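Local coordinates for protein ABC-type amino acid transport system, periplasmic component (Caldanaerobacter subterraneus subsp. tengcongensis MB4, PDB 4YMX) that binds arginine in the cleft between its two lobes, as the substrate-binding protein of an amino acid ABC transporter, at residues A[127-132]-A[209-214]; A[132-137]-A[204-209]; A[143-148]-A[163-168]. All coordinates share one frame; numbering follows the deposited sequence. Where two conformers were deposited one is given.

How the interactions relate
Interactions 1 and 2 pair the same two strands, 128-133 and 207-210, and share Val132 and Ile209; interaction 3 lies at the far edge of the same five-stranded sheet, where two turns lead into strands 148-152 and 168-172. The most buried is interaction 1, where valines meet leucine, isoleucine and methionine around one pair of backbone bonds. About 12 Å away, centre to centre, interaction 2 carries the pairing out to the turns at the strand ends, and lysine, asparagine and water take over. Interaction 3 is a surface contact of backbone bonds and lysine methylenes. Leu144 ties it back to interaction 1 by packing on Met212.

Interaction 1 of 3, residues A[127-132]-A[209-214]; sequences RQVVVV and ILYMDE
Ile209 meets Val129 methyl to methyl, CG2 of the isoleucine 3.6 Å from CG2 of the valine. That Ile209 methyl stands anti to its own backbone N, and it also lies over one face of the Tyr211 ring, offset toward the rim. The next residue, Leu210, supplies the backbone grip: its N donates to Val130 O at 2.7 Å, and its O accepts from Val130 N at 3.1 Å. Both bonds are close to straight, 170° at the hydrogen, as expected of a hydrogen-bonded antiparallel pair. Leu210 CD1 also meets Val132 CG2, 3.8 Å away, the two side chains crossing at about a right angle. Tyr211 sets off away from the partner strand, yet its ring comes back beside Val129, with CE1 3.7 Å from CG1 of that valine; the hydroxyl is held by Asp194 at the start of helix 194-201. Met212 reaches back with an extended chain: SD, anti to CA (chi2 -176°), ends 3.8 Å from Val130 CG2. Here the two backbones have parted, and one water bridges the gap, donating to Gln128 O at 2.7 Å and to Met212 O at 2.9 Å. The side chain of Gln128 turns the other way, its OE1 bonded to Ser157 OG and its NE2 weakly to Glu193, a residue of the arginine pocket. The pairing puts strand 207-210 at the edge, antiparallel to 128-133, the one strand reversed in the five-stranded sheet of this lobe, an arrangement characteristic of type II periplasmic binding proteins.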
loop_
_atom_site.group_PDB
_atom_site.type_symbol
_atom_site.label_atom_id
_atom_site.label_comp_id
_atom_site.label_asym_id
_atom_site.label_seq_id
_atom_site.Cartn_x
_atom_site.Cartn_y
_atom_site.Cartn_z
ATOM N N ARG A 127 -3.044 -5.723 -7.423
ATOM C CA ARG A 127 -2.891 -5.546 -8.859
ATOM C C ARG A 127 -2.583 -4.081 -9.166
ATOM O O ARG A 127 -3.237 -3.186 -8.640
ATOM C CB ARG A 127 -4.186 -5.953 -9.570
ATOM C CG ARG A 127 -4.172 -5.772 -11.086
ATOM C CD ARG A 127 -5.586 -5.787 -11.662
ATOM N NE ARG A 127 -6.315 -7.007 -11.323
ATOM C CZ ARG A 127 -6.239 -8.140 -12.016
ATOM N NH1 ARG A 127 -5.461 -8.214 -13.088
ATOM N NH2 ARG A 127 -6.939 -9.200 -11.638
ATOM N N GLN A 128 -1.585 -3.845 -10.015
ATOM C CA GLN A 128 -1.279 -2.495 -10.493
ATOM C C GLN A 128 -2.251 -2.098 -11.588
ATOM O O GLN A 128 -2.570 -2.902 -12.473
ATOM C CB GLN A 128 0.145 -2.432 -11.059
ATOM C CG GLN A 128 1.215 -2.783 -10.056
ATOM C CD GLN A 128 1.210 -1.853 -8.869
ATOM O OE1 GLN A 128 1.242 -0.630 -9.025
ATOM N NE2 GLN A 128 1.157 -2.424 -7.669
ATOM N N VAL A 129 -2.705 -0.851 -11.534
ATOM C CA VAL A 129 -3.526 -0.295 -12.593
ATOM C C VAL A 129 -3.044 1.109 -12.938
ATOM O O VAL A 129 -2.169 1.667 -12.283
ATOM C CB VAL A 129 -5.020 -0.229 -12.213
ATOM C CG1 VAL A 129 -5.541 -1.602 -11.783
ATOM C CG2 VAL A 129 -5.273 0.825 -11.139
ATOM N N VAL A 130 -3.627 1.672 -13.984
ATOM C CA VAL A 130 -3.345 3.038 -14.385
ATOM C C VAL A 130 -4.598 3.886 -14.148
ATOM O O VAL A 130 -5.716 3.452 -14.430
ATOM C CB VAL A 130 -2.922 3.086 -15.859
ATOM C CG1 VAL A 130 -2.801 4.530 -16.338
ATOM C CG2 VAL A 130 -1.597 2.340 -16.053
ATOM N N VAL A 131 -4.418 5.075 -13.584
ATOM C CA VAL A 131 -5.512 6.020 -13.415
ATOM C C VAL A 131 -5.290 7.216 -14.339
ATOM O O VAL A 131 -4.180 7.750 -14.417
ATOM C CB VAL A 131 -5.619 6.530 -11.954
ATOM C CG1 VAL A 131 -6.805 7.482 -11.807
ATOM C CG2 VAL A 131 -5.754 5.365 -10.980
ATOM N N VAL A 132 -6.339 7.622 -15.050
ATOM C CA VAL A 132 -6.296 8.784 -15.942
ATOM C C VAL A 132 -7.580 9.583 -15.761
ATOM O O VAL A 132 -8.526 9.102 -15.138
ATOM C CB VAL A 132 -6.155 8.367 -17.434
ATOM C CG1 VAL A 132 -4.846 7.620 -17.664
ATOM C CG2 VAL A 132 -7.353 7.534 -17.882
ATOM N N ILE A 209 -10.165 4.120 -14.019
ATOM C CA ILE A 209 -9.107 3.130 -13.952
ATOM C C ILE A 209 -8.998 2.437 -15.305
ATOM O O ILE A 209 -10.009 2.030 -15.884
ATOM C CB ILE A 209 -9.428 2.094 -12.875
ATOM C CG1 ILE A 209 -9.472 2.778 -11.510
ATOM C CG2 ILE A 209 -8.410 0.961 -12.884
ATOM C CD1 ILE A 209 -9.987 1.892 -10.375
ATOM N N LEU A 210 -7.773 2.324 -15.806
ATOM C CA LEU A 210 -7.485 1.493 -16.966
ATOM C C LEU A 210 -6.761 0.233 -16.504
ATOM O O LEU A 210 -5.680 0.296 -15.893
ATOM C CB LEU A 210 -6.651 2.248 -18.002
ATOM C CG LEU A 210 -7.313 3.522 -18.520
ATOM C CD1 LEU A 210 -6.417 4.247 -19.513
ATOM C CD2 LEU A 210 -8.670 3.213 -19.137
ATOM N N TYR A 211 -7.381 -0.913 -16.771
ATOM C CA TYR A 211 -6.797 -2.212 -16.451
ATOM C C TYR A 211 -5.907 -2.671 -17.597
ATOM O O TYR A 211 -6.376 -3.283 -18.559
ATOM C CB TYR A 211 -7.904 -3.239 -16.165
ATOM C CG TYR A 211 -8.660 -2.896 -14.903
ATOM C CD1 TYR A 211 -8.212 -3.336 -13.669
ATOM C CD2 TYR A 211 -9.792 -2.094 -14.937
ATOM C CE1 TYR A 211 -8.879 -3.005 -12.503
ATOM C CE2 TYR A 211 -10.465 -1.746 -13.770
ATOM C CZ TYR A 211 -10.001 -2.213 -12.557
ATOM O OH TYR A 211 -10.664 -1.866 -11.403
ATOM N N MET A 212 -4.621 -2.364 -17.505
ATOM C CA MET A 212 -3.675 -2.740 -18.553
ATOM C C MET A 212 -2.872 -3.943 -18.107
ATOM O O MET A 212 -2.233 -3.894 -17.058
ATOM C CB MET A 212 -2.726 -1.581 -18.829
ATOM C CG MET A 212 -3.425 -0.281 -19.151
ATOM S SD MET A 212 -2.217 0.971 -19.568
ATOM C CE MET A 212 -3.269 2.350 -19.983
ATOM N N ASP A 213 -2.893 -5.012 -18.899
ATOM C CA ASP A 213 -2.156 -6.225 -18.561
ATOM C C ASP A 213 -0.700 -5.916 -18.228
ATOM O O ASP A 213 -0.162 -6.355 -17.208
ATOM C CB ASP A 213 -2.191 -7.221 -19.726
ATOM C CG ASP A 213 -3.518 -7.955 -19.846
ATOM O OD1 ASP A 213 -4.406 -7.762 -18.985
ATOM O OD2 ASP A 213 -3.659 -8.751 -20.803
ATOM N N GLU A 214 -0.067 -5.121 -19.073
ATOM C CA GLU A 214 1.378 -4.999 -19.017
ATOM C C GLU A 214 1.912 -4.176 -17.844
ATOM O O GLU A 214 3.072 -4.323 -17.466
ATOM C CB GLU A 214 1.911 -4.465 -20.344
ATOM C CG GLU A 214 1.776 -5.470 -21.483
ATOM C CD GLU A 214 2.172 -4.883 -22.815
ATOM O OE1 GLU A 214 1.277 -4.341 -23.487
ATOM O OE2 GLU A 214 3.373 -4.966 -23.182
HETATM O O HOH W 1 -3.923 -3.459 -14.712
#

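Interaction 2 of 3, residues A[132-137]-A[204-209]; sequences VKNDSP and YKDMKI
Lys208 lays its methylenes across Val132, its CE 3.7 Å from Val132 CG2 and its CG close to the same methyl. This is the outer end of an antiparallel edge pair, where strands 128-133 and 207-210 each meet a type I beta turn, Lys133 to Ser136 on one side and Tyr204 to Met207 on the other. Val132 and Lys208 form the hydrogen-bonded pair: Val132 N donates to Lys208 O at 3.1 Å, and Lys208 N to Val132 O at 2.9 Å. One residue further, Lys133 and Met207 face each other without such bonds; their side chains touch where Lys133 CD comes 4.1 Å from Met207 CG, and both reach helix 175-183, where Met207 packs on Leu182 and Lys133 NZ makes a weak bond to Gln183 O. Asn134 carries the pairing into the turns. Its N donates to Asp206 O at 2.9 Å from a position tilted 35° out of the carbonyl plane. The amide of Asn134 folds over the opposite backbone: OD1 comes 3.4 Å from Lys208 CB, while ND2 makes a weak, bent bond to Lys205 O. The Lys208 CG sits between its backbone N and carbonyl carbon (chi1 65°), and from there the fully extended chain runs past the turn, CE near Lys133 O. Its NZ gathers the turn's polar atoms, through a weak 3.4 Å bond to Asn134 O, a water that also donates to that oxygen, and a second water, 2.9 Å from Lys208 NZ, that donates to Ser136 O.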
loop_
_atom_site.group_PDB
_atom_site.type_symbol
_atom_site.label_atom_id
_atom_site.label_comp_id
_atom_site.label_asym_id
_atom_site.label_seq_id
_atom_site.Cartn_x
_atom_site.Cartn_y
_atom_site.Cartn_z
ATOM N N VAL A 132 -6.339 7.622 -15.050
ATOM C CA VAL A 132 -6.296 8.784 -15.942
ATOM C C VAL A 132 -7.580 9.583 -15.761
ATOM O O VAL A 132 -8.526 9.102 -15.138
ATOM C CB VAL A 132 -6.155 8.367 -17.434
ATOM C CG1 VAL A 132 -4.846 7.620 -17.664
ATOM C CG2 VAL A 132 -7.353 7.534 -17.882
ATOM N N LYS A 133 -7.628 10.795 -16.311
ATOM C CA LYS A 133 -8.879 11.547 -16.337
ATOM C C LYS A 133 -9.847 10.913 -17.331
ATOM O O LYS A 133 -9.421 10.219 -18.267
ATOM C CB LYS A 133 -8.639 12.999 -16.737
ATOM C CG LYS A 133 -7.845 13.819 -15.740
ATOM C CD LYS A 133 -8.681 14.125 -14.513
ATOM C CE LYS A 133 -8.315 15.462 -13.898
ATOM N NZ LYS A 133 -8.761 16.631 -14.698
ATOM N N ASN A 134 -11.139 11.161 -17.138
ATOM C CA ASN A 134 -12.154 10.581 -18.010
ATOM C C ASN A 134 -11.968 10.920 -19.487
ATOM O O ASN A 134 -12.265 10.097 -20.359
ATOM C CB ASN A 134 -13.560 10.976 -17.548
ATOM C CG ASN A 134 -14.001 10.205 -16.318
ATOM O OD1 ASN A 134 -13.467 9.134 -16.022
ATOM N ND2 ASN A 134 -14.974 10.747 -15.594
ATOM N N ASP A 135 -11.444 12.112 -19.764
ATOM C CA ASP A 135 -11.249 12.549 -21.144
ATOM C C ASP A 135 -9.813 12.391 -21.620
ATOM O O ASP A 135 -9.378 13.058 -22.559
ATOM C CB ASP A 135 -11.714 13.996 -21.338
ATOM C CG ASP A 135 -10.857 14.999 -20.587
ATOM O OD1 ASP A 135 -10.090 14.599 -19.687
ATOM O OD2 ASP A 135 -10.962 16.208 -20.892
ATOM N N SER A 136 -9.070 11.501 -20.976
ATOM C CA SER A 136 -7.674 11.291 -21.331
ATOM C C SER A 136 -7.542 10.701 -22.729
ATOM O O SER A 136 -8.350 9.865 -23.129
ATOM C CB SER A 136 -7.047 10.322 -20.338
ATOM O OG SER A 136 -5.735 9.949 -20.728
ATOM N N PRO A 137 -6.492 11.094 -23.454
ATOM C CA PRO A 137 -6.188 10.449 -24.737
ATOM C C PRO A 137 -5.521 9.082 -24.581
ATOM O O PRO A 137 -5.273 8.393 -25.573
ATOM C CB PRO A 137 -5.223 11.432 -25.392
ATOM C CG PRO A 137 -4.508 12.068 -24.223
ATOM C CD PRO A 137 -5.554 12.190 -23.138
ATOM N N TYR A 204 -12.690 11.407 -6.408
ATOM C CA TYR A 204 -12.257 11.943 -7.687
ATOM C C TYR A 204 -13.119 11.390 -8.824
ATOM O O TYR A 204 -12.722 10.470 -9.561
ATOM C CB TYR A 204 -10.784 11.631 -7.913
ATOM C CG TYR A 204 -9.817 12.472 -7.104
ATOM C CD1 TYR A 204 -9.448 13.747 -7.537
ATOM C CD2 TYR A 204 -9.234 11.983 -5.937
ATOM C CE1 TYR A 204 -8.543 14.503 -6.829
ATOM C CE2 TYR A 204 -8.322 12.742 -5.219
ATOM C CZ TYR A 204 -7.984 13.999 -5.678
ATOM O OH TYR A 204 -7.082 14.778 -4.998
ATOM N N LYS A 205 -14.296 11.981 -8.975
ATOM C CA LYS A 205 -15.313 11.484 -9.889
ATOM C C LYS A 205 -14.980 11.666 -11.369
ATOM O O LYS A 205 -15.623 11.053 -12.224
ATOM C CB LYS A 205 -16.664 12.118 -9.543
ATOM C CG LYS A 205 -17.180 11.685 -8.176
ATOM C CD LYS A 205 -18.362 12.524 -7.710
ATOM C CE LYS A 205 -18.983 11.935 -6.454
ATOM N NZ LYS A 205 -17.964 11.656 -5.402
ATOM N N ASP A 206 -13.981 12.482 -11.675
ATOM C CA ASP A 206 -13.597 12.701 -13.064
ATOM C C ASP A 206 -12.394 11.849 -13.478
ATOM O O ASP A 206 -11.745 12.120 -14.492
ATOM C CB ASP A 206 -13.356 14.187 -13.318
ATOM C CG ASP A 206 -14.643 14.979 -13.311
ATOM O OD1 ASP A 206 -15.623 14.512 -13.935
ATOM O OD2 ASP A 206 -14.685 16.043 -12.661
ATOM N N MET A 207 -12.105 10.811 -12.695
ATOM C CA MET A 207 -11.043 9.874 -13.041
ATOM C C MET A 207 -11.588 8.468 -13.299
ATOM O O MET A 207 -12.671 8.100 -12.828
ATOM C CB MET A 207 -9.998 9.827 -11.921
ATOM C CG MET A 207 -9.239 11.133 -11.743
ATOM S SD MET A 207 -8.137 11.024 -10.332
ATOM C CE MET A 207 -7.516 12.702 -10.239
ATOM N N LYS A 208 -10.811 7.681 -14.037
ATOM C CA LYS A 208 -11.156 6.295 -14.330
ATOM C C LYS A 208 -9.926 5.404 -14.243
ATOM O O LYS A 208 -8.790 5.870 -14.377
ATOM C CB LYS A 208 -11.813 6.164 -15.711
ATOM C CG LYS A 208 -10.901 6.524 -16.858
ATOM C CD LYS A 208 -11.629 6.455 -18.187
ATOM C CE LYS A 208 -10.700 6.924 -19.291
ATOM N NZ LYS A 208 -11.394 6.863 -20.610
ATOM N N ILE A 209 -10.165 4.120 -14.019
ATOM C CA ILE A 209 -9.107 3.130 -13.952
ATOM C C ILE A 209 -8.998 2.437 -15.305
ATOM O O ILE A 209 -10.009 2.030 -15.884
ATOM C CB ILE A 209 -9.428 2.094 -12.875
ATOM C CG1 ILE A 209 -9.472 2.778 -11.510
ATOM C CG2 ILE A 209 -8.410 0.961 -12.884
ATOM C CD1 ILE A 209 -9.987 1.892 -10.375
HETATM O O HOH W 2 -14.090 7.994 -19.986
HETATM O O HOH W 3 -9.113 7.449 -22.254
#

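Interaction 3 of 3, residues A[143-148]-A[163-168]; sequences DLKVKT and KIPNVK
Lys168 extends its side chain past Thr148 OG1 and the carbonyls of Lys147 and Val146. CB lies 3.7 Å from Lys147 O and as close to Thr148 OG1; CG stays near the same Lys147 carbonyl. CD is anti to CA (chi2 -180°), which carries it on to 3.8 Å from Thr148 OG1, and CE reaches Val146 O at 3.6 Å. The backbone bond beside this chain runs from Lys168 N to Lys147 O, 2.9 Å, the donor tilted 28° from the carbonyl plane. Thr148 and Lys168 begin the parallel pairing of strands 148-152 and 168-172, so the contact lies at the N-terminal ends of the two parallel strands of a beta-alpha-beta unit whose crossover runs through helix 156-161. Each strand is entered from a type II turn, Leu144 to Lys147 and Ile164 to Val167, and the two turns lie against each other. They are joined by Val146 N, which donates to Pro165 O at 3.1 Å. On the buried side Ile164 does the packing: CG2 presses on the Leu144 carbonyl, 3.3 Å from its O, and CD1 sits 3.9 Å from Leu144 CD1. An alanine in place of Ile164 would probably open a gap beside Leu144, whose carbonyl would lose its contact with CG2 and whose CD1 would lose the isoleucine CD1. On the outer side the Lys145 chain crosses the Pro165 ring obliquely, CE 3.9 Å from the proline CG, before NZ bends away into a salt bridge with Asp142.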
loop_
_atom_site.group_PDB
_atom_site.type_symbol
_atom_site.label_atom_id
_atom_site.label_comp_id
_atom_site.label_asym_id
_atom_site.label_seq_id
_atom_site.Cartn_x
_atom_site.Cartn_y
_atom_site.Cartn_z
ATOM N N ASP A 143 0.135 3.754 -25.257
ATOM C CA ASP A 143 -0.092 5.196 -25.163
ATOM C C ASP A 143 0.658 5.853 -24.011
ATOM O O ASP A 143 0.721 7.072 -23.939
ATOM C CB ASP A 143 -1.584 5.509 -25.013
ATOM C CG ASP A 143 -2.431 4.940 -26.135
ATOM O OD1 ASP A 143 -1.896 4.597 -27.213
ATOM O OD2 ASP A 143 -3.658 4.849 -25.933
ATOM N N LEU A 144 1.214 5.052 -23.107
ATOM C CA LEU A 144 1.957 5.591 -21.971
ATOM C C LEU A 144 3.349 6.077 -22.341
ATOM O O LEU A 144 3.985 6.789 -21.558
ATOM C CB LEU A 144 2.069 4.560 -20.848
ATOM C CG LEU A 144 0.743 4.110 -20.237
ATOM C CD1 LEU A 144 0.995 3.004 -19.233
ATOM C CD2 LEU A 144 0.004 5.286 -19.587
ATOM N N LYS A 145 3.828 5.690 -23.522
ATOM C CA LYS A 145 5.151 6.130 -23.965
ATOM C C LYS A 145 5.275 7.647 -23.943
ATOM O O LYS A 145 4.360 8.358 -24.369
ATOM C CB LYS A 145 5.457 5.618 -25.374
ATOM C CG LYS A 145 5.591 4.121 -25.468
ATOM C CD LYS A 145 5.934 3.695 -26.884
ATOM C CE LYS A 145 6.018 2.186 -26.956
ATOM N NZ LYS A 145 4.832 1.579 -26.285
ATOM N N VAL A 146 6.419 8.128 -23.454
ATOM C CA VAL A 146 6.749 9.561 -23.421
ATOM C C VAL A 146 5.845 10.402 -22.500
ATOM O O VAL A 146 5.914 11.635 -22.506
ATOM C CB VAL A 146 6.795 10.202 -24.856
ATOM C CG1 VAL A 146 7.712 11.427 -24.867
ATOM C CG2 VAL A 146 7.282 9.201 -25.904
ATOM N N LYS A 147 5.004 9.741 -21.712
ATOM C CA LYS A 147 4.071 10.451 -20.844
ATOM C C LYS A 147 4.650 10.726 -19.457
ATOM O O LYS A 147 5.612 10.085 -19.026
ATOM C CB LYS A 147 2.764 9.664 -20.707
ATOM C CG LYS A 147 2.013 9.464 -22.017
ATOM C CD LYS A 147 1.324 10.752 -22.462
ATOM C CE LYS A 147 0.493 10.524 -23.717
ATOM N NZ LYS A 147 -0.308 11.734 -24.076
ATOM N N THR A 148 4.052 11.692 -18.764
ATOM C CA THR A 148 4.426 12.013 -17.392
ATOM C C THR A 148 3.556 11.167 -16.476
ATOM O O THR A 148 2.329 11.279 -16.485
ATOM C CB THR A 148 4.251 13.510 -17.104
ATOM O OG1 THR A 148 5.103 14.255 -17.988
ATOM C CG2 THR A 148 4.625 13.849 -15.652
ATOM N N LYS A 163 9.544 1.084 -16.482
ATOM C CA LYS A 163 9.720 0.247 -17.666
ATOM C C LYS A 163 9.054 0.822 -18.915
ATOM O O LYS A 163 9.272 0.330 -20.024
ATOM C CB LYS A 163 9.224 -1.171 -17.385
ATOM C CG LYS A 163 10.081 -1.888 -16.358
ATOM C CD LYS A 163 9.624 -3.319 -16.129
ATOM C CE LYS A 163 8.366 -3.364 -15.285
ATOM N NZ LYS A 163 7.907 -4.759 -15.042
ATOM N N ILE A 164 8.248 1.866 -18.733
ATOM C CA ILE A 164 7.563 2.502 -19.852
ATOM C C ILE A 164 8.577 3.269 -20.694
ATOM O O ILE A 164 9.342 4.073 -20.165
ATOM C CB ILE A 164 6.473 3.461 -19.357
ATOM C CG1 ILE A 164 5.375 2.685 -18.624
ATOM C CG2 ILE A 164 5.890 4.267 -20.511
ATOM C CD1 ILE A 164 4.500 3.556 -17.724
ATOM N N PRO A 165 8.610 3.005 -22.010
ATOM C CA PRO A 165 9.591 3.684 -22.871
ATOM C C PRO A 165 9.495 5.213 -22.801
ATOM O O PRO A 165 8.400 5.777 -22.914
ATOM C CB PRO A 165 9.229 3.188 -24.276
ATOM C CG PRO A 165 8.595 1.845 -24.038
ATOM C CD PRO A 165 7.825 1.997 -22.747
ATOM N N ASN A 166 10.640 5.863 -22.583
ATOM C CA ASN A 166 10.728 7.323 -22.531
ATOM C C ASN A 166 9.809 7.973 -21.498
ATOM O O ASN A 166 9.404 9.130 -21.643
ATOM C CB ASN A 166 10.510 7.926 -23.923
ATOM C CG ASN A 166 11.546 7.450 -24.917
ATOM O OD1 ASN A 166 11.225 6.792 -25.911
ATOM N ND2 ASN A 166 12.806 7.764 -24.642
ATOM N N VAL A 167 9.492 7.217 -20.450
ATOM C CA VAL A 167 8.635 7.730 -19.386
ATOM C C VAL A 167 9.255 8.957 -18.711
ATOM O O VAL A 167 10.481 9.054 -18.546
ATOM C CB VAL A 167 8.323 6.636 -18.334
ATOM C CG1 VAL A 167 9.571 6.271 -17.541
ATOM C CG2 VAL A 167 7.205 7.090 -17.400
ATOM N N LYS A 168 8.406 9.913 -18.368
ATOM C CA LYS A 168 8.816 11.023 -17.526
ATOM C C LYS A 168 8.221 10.772 -16.151
ATOM O O LYS A 168 7.048 11.063 -15.901
ATOM C CB LYS A 168 8.334 12.355 -18.101
ATOM C CG LYS A 168 8.747 12.551 -19.556
ATOM C CD LYS A 168 8.263 13.881 -20.120
ATOM C CE LYS A 168 8.549 13.974 -21.619
ATOM N NZ LYS A 168 8.278 15.333 -22.166
#